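Local coordinates for TetR family transcriptional regulator (Mycobacterium smegmatis, PDB 5XS9), which regulates transcription as a TetR-family DNA-binding protein and, as BioQ, probably represses genes of biotin biosynthesis, at the interface of chains A and B. Coordinates in Å, arbitrary orientation; residue numbers count along the deposited sequence, not the author numbering. Chains: chain A/B, TetR family transcriptional regulator.

Contact 1 and contact 2 are neighbouring patches of one two-fold dimer interface, with the centres of their C-alpha atoms about 11 Å apart. They share A:Leu181. Contact 1 sets helices 129-155 and 170-186 of chain A against helices 129-153 and 170-186 of chain B; contact 2 sets them against B helix 170-186. Contact 1 spans the middle, where A:Leu181 meets its own copy; contact 2 runs towards the C-terminal end of helix 170-186. Each patch recurs with the chains exchanged; together they show part of the bundle typical of TetR-family dimers, which probably fixes the relative placement of the two DNA-binding domains.

Contact 1: the interface of chains A and B. Residues chain A 139, 143, 176-177, 180-181; chain B 135, 138, 181.
The four-helix bundle that joins TetR-family subunits is crossed near its two-fold by B:Tyr138 and B:Thr135 on helix 129-153, which lie against helices 129-155 and 170-186 of chain A. B:Tyr138 offers a ring face to the backbone of A:Phe143: the alpha carbon CA of A:Phe143 sits over it, 3.9 Å from the ring centroid, in a CH-pi contact. The A:Phe143 ring meets the same tyrosine edge to face, with the planes turned 74° apart. Its CD1 edge reaches 3.5 Å from CE2 of B:Tyr138. CA and CD1 of A:Phe143 lie on the same side of the tyrosine plane; CG is anti to the backbone N (chi1 -179°), which carries the ring edge out past the tyrosine's rim.

One turn back along the helix, B:Thr135 splits its two branches. Its methyl CG2 fits among groups of chain A that include the alpha carbon CA of A:Gly177 at 3.6 Å, the CE1 edge of the A:Tyr139 ring, and methyl CD1 of A:Leu180. The glycine has no side chain, and this lets the threonine lie directly on the backbone of helix 170-186; hydroxyl OG1 of B:Thr135 also comes to 3.3 Å from CA of A:Gly177.

Where the two 170-186 helices meet, A:Leu181 and B:Leu181 face each other as symmetry equivalents, methyl against methyl, CD2 of A:Leu181 3.6 Å from CD2 of B:Leu181. Their side chains have nearly the same torsions, as expected for a pair astride the two-fold.

A water molecule links the chains through polar groups. It lies in the plane of the A:Tyr139 ring at its edge, 3.1 Å from the phenol oxygen OH of A:Tyr139, and 2.8 Å from the hydroxyl OG1 of B:Thr135.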
loop_
_atom_site.group_PDB
_atom_site.type_symbol
_atom_site.label_atom_id
_atom_site.label_comp_id
_atom_site.label_asym_id
_atom_site.label_seq_id
_atom_site.Cartn_x
_atom_site.Cartn_y
_atom_site.Cartn_z
ATOM N N TYR A 139 6.723 -0.363 3.779
ATOM C CA TYR A 139 7.200 0.775 2.996
ATOM C C TYR A 139 7.286 0.467 1.474
ATOM O O TYR A 139 6.808 1.249 0.613
ATOM C CB TYR A 139 8.528 1.306 3.505
ATOM C CG TYR A 139 9.249 2.199 2.506
ATOM C CD1 TYR A 139 8.758 3.445 2.187
ATOM C CD2 TYR A 139 10.328 1.727 1.754
ATOM C CE1 TYR A 139 9.390 4.256 1.260
ATOM C CE2 TYR A 139 10.931 2.518 0.787
ATOM C CZ TYR A 139 10.466 3.798 0.535
ATOM O OH TYR A 139 11.079 4.667 -0.400
ATOM N N PHE A 143 4.864 2.271 -1.221
ATOM C CA PHE A 143 5.580 3.075 -2.231
ATOM C C PHE A 143 5.207 2.607 -3.616
ATOM O O PHE A 143 4.815 3.402 -4.454
ATOM C CB PHE A 143 7.078 2.998 -2.045
ATOM C CG PHE A 143 7.873 3.822 -3.030
ATOM C CD1 PHE A 143 8.349 5.070 -2.652
ATOM C CD2 PHE A 143 8.079 3.384 -4.306
ATOM C CE1 PHE A 143 9.071 5.864 -3.494
ATOM C CE2 PHE A 143 8.814 4.188 -5.212
ATOM C CZ PHE A 143 9.337 5.407 -4.783
ATOM N N PHE A 176 15.696 6.953 -1.189
ATOM C CA PHE A 176 15.745 7.908 -0.081
ATOM C C PHE A 176 14.950 7.307 1.123
ATOM O O PHE A 176 15.458 7.319 2.221
ATOM C CB PHE A 176 15.091 9.258 -0.453
ATOM C CG PHE A 176 15.122 10.244 0.653
ATOM C CD1 PHE A 176 16.206 11.089 0.806
ATOM C CD2 PHE A 176 14.090 10.272 1.617
ATOM C CE1 PHE A 176 16.279 11.944 1.884
ATOM C CE2 PHE A 176 14.168 11.152 2.662
ATOM C CZ PHE A 176 15.256 11.961 2.819
ATOM N N GLY A 177 13.802 6.709 0.866
ATOM C CA GLY A 177 12.971 6.095 1.943
ATOM C C GLY A 177 13.645 4.868 2.505
ATOM O O GLY A 177 13.629 4.635 3.692
ATOM N N LEU A 180 16.318 6.056 4.941
ATOM C CA LEU A 180 15.754 6.413 6.233
ATOM C C LEU A 180 15.512 5.192 7.066
ATOM O O LEU A 180 15.807 5.213 8.253
ATOM C CB LEU A 180 14.385 7.096 6.137
ATOM C CG LEU A 180 14.315 8.539 5.696
ATOM C CD1 LEU A 180 12.854 8.952 5.650
ATOM C CD2 LEU A 180 15.075 9.430 6.664
ATOM N N LEU A 181 14.951 4.137 6.455
ATOM C CA LEU A 181 14.757 2.917 7.210
ATOM C C LEU A 181 16.050 2.288 7.694
ATOM O O LEU A 181 16.130 1.819 8.797
ATOM C CB LEU A 181 13.986 1.902 6.366
ATOM C CG LEU A 181 12.521 2.242 6.191
ATOM C CD1 LEU A 181 11.996 1.346 5.097
ATOM C CD2 LEU A 181 11.814 2.017 7.522
ATOM N N THR B 135 7.606 9.048 2.551
ATOM C CA THR B 135 8.154 7.760 3.015
ATOM C C THR B 135 7.305 7.334 4.236
ATOM O O THR B 135 6.885 6.187 4.380
ATOM C CB THR B 135 9.628 7.902 3.416
ATOM O OG1 THR B 135 10.440 8.225 2.239
ATOM C CG2 THR B 135 10.155 6.630 4.100
ATOM N N TYR B 138 3.798 6.258 3.043
ATOM C CA TYR B 138 3.789 4.960 2.432
ATOM C C TYR B 138 3.789 3.849 3.442
ATOM O O TYR B 138 3.098 2.845 3.257
ATOM C CB TYR B 138 4.990 4.849 1.491
ATOM C CG TYR B 138 4.893 5.784 0.290
ATOM C CD1 TYR B 138 3.678 6.024 -0.361
ATOM C CD2 TYR B 138 6.018 6.372 -0.221
ATOM C CE1 TYR B 138 3.615 6.890 -1.446
ATOM C CE2 TYR B 138 5.976 7.228 -1.293
ATOM C CZ TYR B 138 4.772 7.482 -1.909
ATOM O OH TYR B 138 4.775 8.336 -2.984
ATOM N N LEU B 181 11.393 4.956 11.467
ATOM C CA LEU B 181 11.428 6.107 10.655
ATOM C C LEU B 181 11.879 7.406 11.355
ATOM O O LEU B 181 12.659 8.237 10.788
ATOM C CB LEU B 181 10.082 6.321 9.978
ATOM C CG LEU B 181 9.720 5.304 8.909
ATOM C CD1 LEU B 181 8.273 5.399 8.512
ATOM C CD2 LEU B 181 10.650 5.422 7.707
HETATM O O HOH W 1 9.810 7.456 -0.398
#

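Contact 2: the interface of chains A and B. Residues chain A 124, 132, 135, 181, 184-185, 188; chain B 176, 180.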
loop_
_atom_site.group_PDB
_atom_site.type_symbol
_atom_site.label_atom_id
_atom_site.label_comp_id
_atom_site.label_asym_id
_atom_site.label_seq_id
_atom_site.Cartn_x
_atom_site.Cartn_y
_atom_site.Cartn_z
ATOM N N VAL A 124 18.793 -4.840 15.973
ATOM C CA VAL A 124 17.462 -4.998 16.386
ATOM C C VAL A 124 17.374 -6.287 17.214
ATOM O O VAL A 124 17.873 -7.323 16.834
ATOM C CB VAL A 124 16.452 -4.988 15.162
ATOM C CG1 VAL A 124 15.033 -5.186 15.610
ATOM C CG2 VAL A 124 16.460 -3.656 14.437
ATOM N N ALA A 132 10.550 -5.250 12.380
ATOM C CA ALA A 132 11.508 -4.464 11.592
ATOM C C ALA A 132 11.439 -4.828 10.137
ATOM O O ALA A 132 11.327 -3.940 9.287
ATOM C CB ALA A 132 12.912 -4.612 12.114
ATOM N N THR A 135 8.175 -3.744 8.600
ATOM C CA THR A 135 8.211 -2.310 8.443
ATOM C C THR A 135 8.800 -1.926 7.053
ATOM O O THR A 135 8.220 -1.107 6.305
ATOM C CB THR A 135 8.980 -1.654 9.584
ATOM O OG1 THR A 135 8.251 -1.815 10.866
ATOM C CG2 THR A 135 9.131 -0.149 9.295
ATOM N N LEU A 181 14.951 4.137 6.455
ATOM C CA LEU A 181 14.757 2.917 7.210
ATOM C C LEU A 181 16.050 2.288 7.694
ATOM O O LEU A 181 16.130 1.819 8.797
ATOM C CB LEU A 181 13.986 1.902 6.366
ATOM C CG LEU A 181 12.521 2.242 6.191
ATOM C CD1 LEU A 181 11.996 1.346 5.097
ATOM C CD2 LEU A 181 11.814 2.017 7.522
ATOM N N GLY A 184 17.396 4.224 10.522
ATOM C CA GLY A 184 16.608 3.882 11.717
ATOM C C GLY A 184 16.949 2.525 12.323
ATOM O O GLY A 184 17.039 2.393 13.525
ATOM N N LEU A 185 17.212 1.532 11.477
ATOM C CA LEU A 185 17.664 0.261 11.950
ATOM C C LEU A 185 19.000 0.391 12.645
ATOM O O LEU A 185 19.196 -0.205 13.711
ATOM C CB LEU A 185 17.733 -0.763 10.834
ATOM C CG LEU A 185 16.444 -1.257 10.222
ATOM C CD1 LEU A 185 16.587 -1.959 8.904
ATOM C CD2 LEU A 185 15.644 -2.166 11.184
ATOM N N HIS A 188 19.440 1.133 16.249
ATOM C CA HIS A 188 19.515 0.007 17.188
ATOM C C HIS A 188 21.013 -0.525 17.462
ATOM O O HIS A 188 21.231 -1.396 18.263
ATOM C CB HIS A 188 18.590 -1.106 16.688
ATOM C CG HIS A 188 17.130 -0.800 16.895
ATOM N ND1 HIS A 188 16.465 0.239 16.264
ATOM C CD2 HIS A 188 16.248 -1.332 17.766
ATOM C CE1 HIS A 188 15.227 0.292 16.728
ATOM N NE2 HIS A 188 15.070 -0.650 17.632
ATOM N N PHE B 176 6.338 0.788 16.580
ATOM C CA PHE B 176 7.700 0.325 16.325
ATOM C C PHE B 176 8.214 0.761 14.939
ATOM O O PHE B 176 9.360 1.227 14.805
ATOM C CB PHE B 176 7.785 -1.226 16.436
ATOM C CG PHE B 176 9.174 -1.742 16.272
ATOM C CD1 PHE B 176 10.068 -1.716 17.354
ATOM C CD2 PHE B 176 9.661 -2.095 15.014
ATOM C CE1 PHE B 176 11.385 -2.062 17.166
ATOM C CE2 PHE B 176 10.974 -2.468 14.843
ATOM C CZ PHE B 176 11.836 -2.487 15.909
ATOM N N LEU B 180 11.263 3.489 13.804
ATOM C CA LEU B 180 12.402 3.319 12.894
ATOM C C LEU B 180 12.526 4.489 12.004
ATOM O O LEU B 180 13.616 5.016 11.840
ATOM C CB LEU B 180 12.298 2.086 11.965
ATOM C CG LEU B 180 12.507 0.745 12.601
ATOM C CD1 LEU B 180 12.197 -0.407 11.670
ATOM C CD2 LEU B 180 13.919 0.597 13.107
#
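B:Leu180 projects from helix 170-186 of chain B into a groove of chain A and buries more surface than any other residue of the patch, 86 Å². Its two methyls point different ways, with CD2 of A:Leu185 touching both, 3.8 Å from CD2 of B:Leu180. CD1 of B:Leu180 lies 3.9 Å from methyl CG2 of A:Thr135. CD2 of B:Leu180 turns towards the far end of the groove, 3.6 Å from the carbonyl oxygen O of A:Gly184, and meets the imidazole carbon CE1 of A:His188 at 3.9 Å; the side chains of A:His188 and B:Leu180 cross at about a right angle. The backbone takes part as well: carbonyl oxygen O of B:Leu180 is 3.2 Å from CA of A:Gly184, an approach possible where the helix carries no side chain.

One turn earlier, a chi1 of -176° extends the ring of B:Phe176 away from its own helix, between A:Ala132 and A:His188. Both sit outside the ring's rim, on opposite sides of its plane. On one side, at the start of helix 129-155, the backbone N of A:Ala132 is 3.7 Å from CE2 of B:Phe176. On the other, NE2 of A:His188 stands 4.0 Å from CE1 of B:Phe176. Methyl CG1 of A:Val124 brushes the CZ corner.

Behind this first shell, A:His188 is held by its own chain. Methyl CG2 of A:Val124 rests 3.8 Å above one imidazole face, and the carbonyl oxygen O of A:Gly184 lies in the ring plane at its edge; together they probably limit the ring's rotation. A:Leu181 closes the groove more loosely on the side nearest the two-fold axis.

The site lies at the C-terminal end of helix 170-186 of chain A, beside the loop carrying A:Val124 and the first turns of helix 129-155, at the end of the dimer bundle remote from the DNA-binding domains.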